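Local coordinates for ribonuclease P protein component 3 (Thermococcus kodakarensis KOD1, PDB 3WYZ), which probably serves as a protein subunit of ribonuclease P, the RNA-based enzyme that trims the 5' ends of precursor tRNAs, at residues R100-E104 against S105-A109; M192-G195 against I196-M200. All coordinates share one frame; numbering follows the deposited sequence. Where two conformers were deposited one is given.

Contact 1. Residues R100-E104 against S105-A109; sequences RMAIE and SGVDA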
# COMPACT_ATOMS: atom_id res chain seq x y z
N ARG A 100 9.49 -10.03 4.27
CA ARG A 100 10.37 -9.87 5.43
C ARG A 100 11.36 -8.71 5.25
O ARG A 100 11.53 -7.90 6.15
CB ARG A 100 11.14 -11.17 5.69
CG ARG A 100 11.89 -11.21 7.02
CD ARG A 100 13.05 -12.20 6.99
NE ARG A 100 14.10 -11.78 6.06
CZ ARG A 100 15.22 -12.46 5.82
NH1 ARG A 100 15.47 -13.61 6.43
NH2 ARG A 100 16.10 -11.97 4.95
N MET A 101 11.99 -8.65 4.08
CA MET A 101 13.01 -7.62 3.81
C MET A 101 12.41 -6.22 3.71
O MET A 101 13.07 -5.24 4.07
CB MET A 101 13.76 -7.94 2.52
CG MET A 101 14.96 -7.03 2.26
SD MET A 101 16.20 -7.10 3.57
CE MET A 101 17.36 -5.86 3.01
N ALA A 102 11.18 -6.12 3.22
CA ALA A 102 10.46 -4.85 3.20
C ALA A 102 10.24 -4.33 4.62
O ALA A 102 10.42 -3.15 4.88
CB ALA A 102 9.14 -5.00 2.47
N ILE A 103 9.85 -5.24 5.52
CA ILE A 103 9.65 -4.91 6.92
C ILE A 103 10.97 -4.54 7.59
O ILE A 103 11.07 -3.51 8.25
CB ILE A 103 9.02 -6.08 7.71
CG1 ILE A 103 7.61 -6.43 7.18
CG2 ILE A 103 8.98 -5.78 9.21
CD1 ILE A 103 6.60 -5.31 7.28
N GLU A 104 11.97 -5.41 7.41
CA GLU A 104 13.29 -5.23 8.04
C GLU A 104 13.95 -3.90 7.67
O GLU A 104 14.56 -3.24 8.52
CB GLU A 104 14.22 -6.40 7.69
CG GLU A 104 13.91 -7.69 8.44
CD GLU A 104 14.74 -8.89 7.98
OE1 GLU A 104 15.18 -8.93 6.80
OE2 GLU A 104 14.93 -9.82 8.79
N SER A 105 13.80 -3.49 6.42
CA SER A 105 14.41 -2.27 5.91
C SER A 105 13.70 -0.96 6.31
O SER A 105 14.18 0.12 5.98
CB SER A 105 14.53 -2.34 4.40
OG SER A 105 15.28 -3.49 4.03
N GLY A 106 12.57 -1.05 7.01
CA GLY A 106 11.86 0.14 7.47
C GLY A 106 11.23 0.92 6.33
O GLY A 106 11.29 2.15 6.28
N VAL A 107 10.62 0.19 5.41
CA VAL A 107 9.96 0.78 4.26
C VAL A 107 8.63 1.41 4.71
O VAL A 107 8.09 1.05 5.76
CB VAL A 107 9.75 -0.29 3.16
CG1 VAL A 107 8.41 -1.01 3.29
CG2 VAL A 107 9.90 0.31 1.79
N ASP A 108 8.12 2.36 3.93
CA ASP A 108 6.88 3.07 4.30
C ASP A 108 5.69 2.12 4.38
O ASP A 108 4.90 2.19 5.32
CB ASP A 108 6.58 4.20 3.30
CG ASP A 108 7.58 5.35 3.39
OD1 ASP A 108 7.65 6.00 4.46
OD2 ASP A 108 8.31 5.59 2.40
N ALA A 109 5.56 1.23 3.40
CA ALA A 109 4.44 0.29 3.41
C ALA A 109 4.73 -0.98 2.63
O ALA A 109 5.43 -0.96 1.62
CB ALA A 109 3.19 0.95 2.85

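Contact 2. Residues M192-G195 against I196-M200; sequences MSLG and INIGM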
# COMPACT_ATOMS: atom_id res chain seq x y z
N MET A 192 -14.02 1.80 2.95
CA MET A 192 -14.32 1.47 4.34
C MET A 192 -15.18 0.22 4.46
O MET A 192 -15.09 -0.51 5.45
CB MET A 192 -14.99 2.66 5.04
CG MET A 192 -14.05 3.83 5.27
SD MET A 192 -14.75 5.17 6.25
CE MET A 192 -16.14 5.68 5.24
N SER A 193 -16.01 -0.05 3.45
CA SER A 193 -16.78 -1.29 3.40
C SER A 193 -15.88 -2.52 3.27
O SER A 193 -16.19 -3.56 3.84
CB SER A 193 -17.79 -1.26 2.25
OG SER A 193 -18.69 -0.18 2.41
N LEU A 194 -14.79 -2.40 2.52
CA LEU A 194 -13.79 -3.47 2.47
C LEU A 194 -13.25 -3.72 3.88
O LEU A 194 -13.15 -4.87 4.31
CB LEU A 194 -12.65 -3.13 1.52
CG LEU A 194 -11.49 -4.13 1.43
CD1 LEU A 194 -11.97 -5.50 0.99
CD2 LEU A 194 -10.42 -3.61 0.48
N GLY A 195 -12.91 -2.65 4.59
CA GLY A 195 -12.47 -2.75 5.97
C GLY A 195 -13.45 -3.54 6.83
O GLY A 195 -13.08 -4.50 7.49
N ILE A 196 -14.72 -3.14 6.79
CA ILE A 196 -15.76 -3.80 7.56
C ILE A 196 -15.90 -5.28 7.16
O ILE A 196 -16.05 -6.14 8.03
CB ILE A 196 -17.13 -3.09 7.42
CG1 ILE A 196 -17.07 -1.68 8.00
CG2 ILE A 196 -18.24 -3.89 8.11
CD1 ILE A 196 -18.13 -0.75 7.44
N ASN A 197 -15.82 -5.57 5.86
CA ASN A 197 -15.84 -6.96 5.38
C ASN A 197 -14.72 -7.81 5.96
O ASN A 197 -14.90 -8.99 6.24
CB ASN A 197 -15.74 -7.02 3.85
CG ASN A 197 -17.02 -6.60 3.15
OD1 ASN A 197 -17.93 -6.05 3.77
ND2 ASN A 197 -17.08 -6.86 1.85
N ILE A 198 -13.55 -7.19 6.10
CA ILE A 198 -12.36 -7.85 6.62
C ILE A 198 -12.40 -7.97 8.14
O ILE A 198 -11.61 -8.71 8.73
CB ILE A 198 -11.09 -7.08 6.16
CG1 ILE A 198 -10.98 -7.12 4.63
CG2 ILE A 198 -9.81 -7.65 6.76
CD1 ILE A 198 -11.16 -8.48 4.03
N GLY A 199 -13.32 -7.26 8.79
CA GLY A 199 -13.51 -7.36 10.24
C GLY A 199 -13.17 -6.12 11.04
O GLY A 199 -13.09 -6.19 12.27
N MET A 200 -12.98 -4.99 10.35
CA MET A 200 -12.70 -3.73 11.03
C MET A 200 -13.99 -3.14 11.59
O MET A 200 -15.06 -3.34 11.03
CB MET A 200 -12.05 -2.74 10.05
CG MET A 200 -10.78 -3.26 9.39
SD MET A 200 -9.95 -2.00 8.41
CE MET A 200 -9.34 -0.97 9.72

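Contact 1. Residues R100-E104 against S105-A109
Ser-105 folds back on the last turn of helix 96-104 and grips the carbonyl of Met-101 twice. Its backbone N donates to Met-101 O over 3.0 Å, and its hydroxyl OG donates to the same oxygen over 2.8 Å. The two donors arrive from opposite faces of the carbonyl plane, the amide well above it and the hydroxyl only slightly tilted. The chi1 of -57° makes this possible, since it sets OG beside the serine's own N and facing back along the helix. The methionine side chain bends at chi2 (59°), which brings its methyl CE alongside the hydroxyl, 3.3 Å from Ser-105 OG and roughly at right angles to the bond from OG to Met-101 O. An alanine here would keep the amide bond but would probably leave Met-101 O with one donor fewer and open a small gap beside the Met-101 methyl.

Farther round, Ala-102 meets Val-107. Val-107 N makes a weak 3.4 Å bond to Ala-102 O, while CG1 of the valine rests 4.1 Å from Ala-102 CB; both side chains also touch Val-91 of strand 88-92. Gly-106 N adds a 3.1 Å bond to Ile-103 O. With Gly-106 at positive phi, the paired bonds from Gly-106 and Val-107 form a Schellman motif, which ends the helix and turns the chain into strand 109-111 of the TIM-barrel-like fold.

Contact 2. Residues M192-G195 against I196-M200
Gly-195 O receives the amide of Met-200 over 2.9 Å in a nearly straight bond, the N standing well above the carbonyl plane; Gly-199 N and Ile-198 N add weak bonds to the same oxygen. One turn earlier the helix is still regular: Asn-197 N donates to Ser-193 O at 2.9 Å, and Ile-196 N and Ile-198 N reach Met-192 O and Leu-194 O in the same i to i-4 fashion.

The buried side chains pack against the rest of the fold. Ile-198, with CG1 beside its own N (chi1 -63°), lays that atom 3.1 Å from Leu-194 O and 4.1 Å from Leu-194 CD1, the two side chains running side by side in the same direction. Beyond them, Ile-198 leans on Leu-156, Met-159 and Trp-163 of helix 149-168. One of two conformers of Met-200 puts SD 3.6 Å from Gly-195 CA, a contact that remains doubtful.

Gly-199 has a phi of 114°, a turn of the backbone that would jam a CB against the preceding carbonyl. Its N also donates to Ile-196 O over 3.0 Å, and this bond and that from Met-200 make the Schellman motif closing helix 188-198.

Contact 1 comes first along the chain and closes before contact 2 opens. Their centres lie about 25 Å apart and their nearest atoms about 14 Å, so neither touches the other. Both are C-terminal helix ends with a glycine at positive phi, but they lead to different places. From 100-104 the chain passes into strand 109-111, within the parallel sheet of seven strands laid out in sequence order. Past 196-200, by contrast, it goes on to helix 202-209, beyond the last strand, 173-176. Contact 1 therefore belongs to the alternation of helix and strand, and contact 2 to the helical C-terminal part of the same TIM-barrel-like domain.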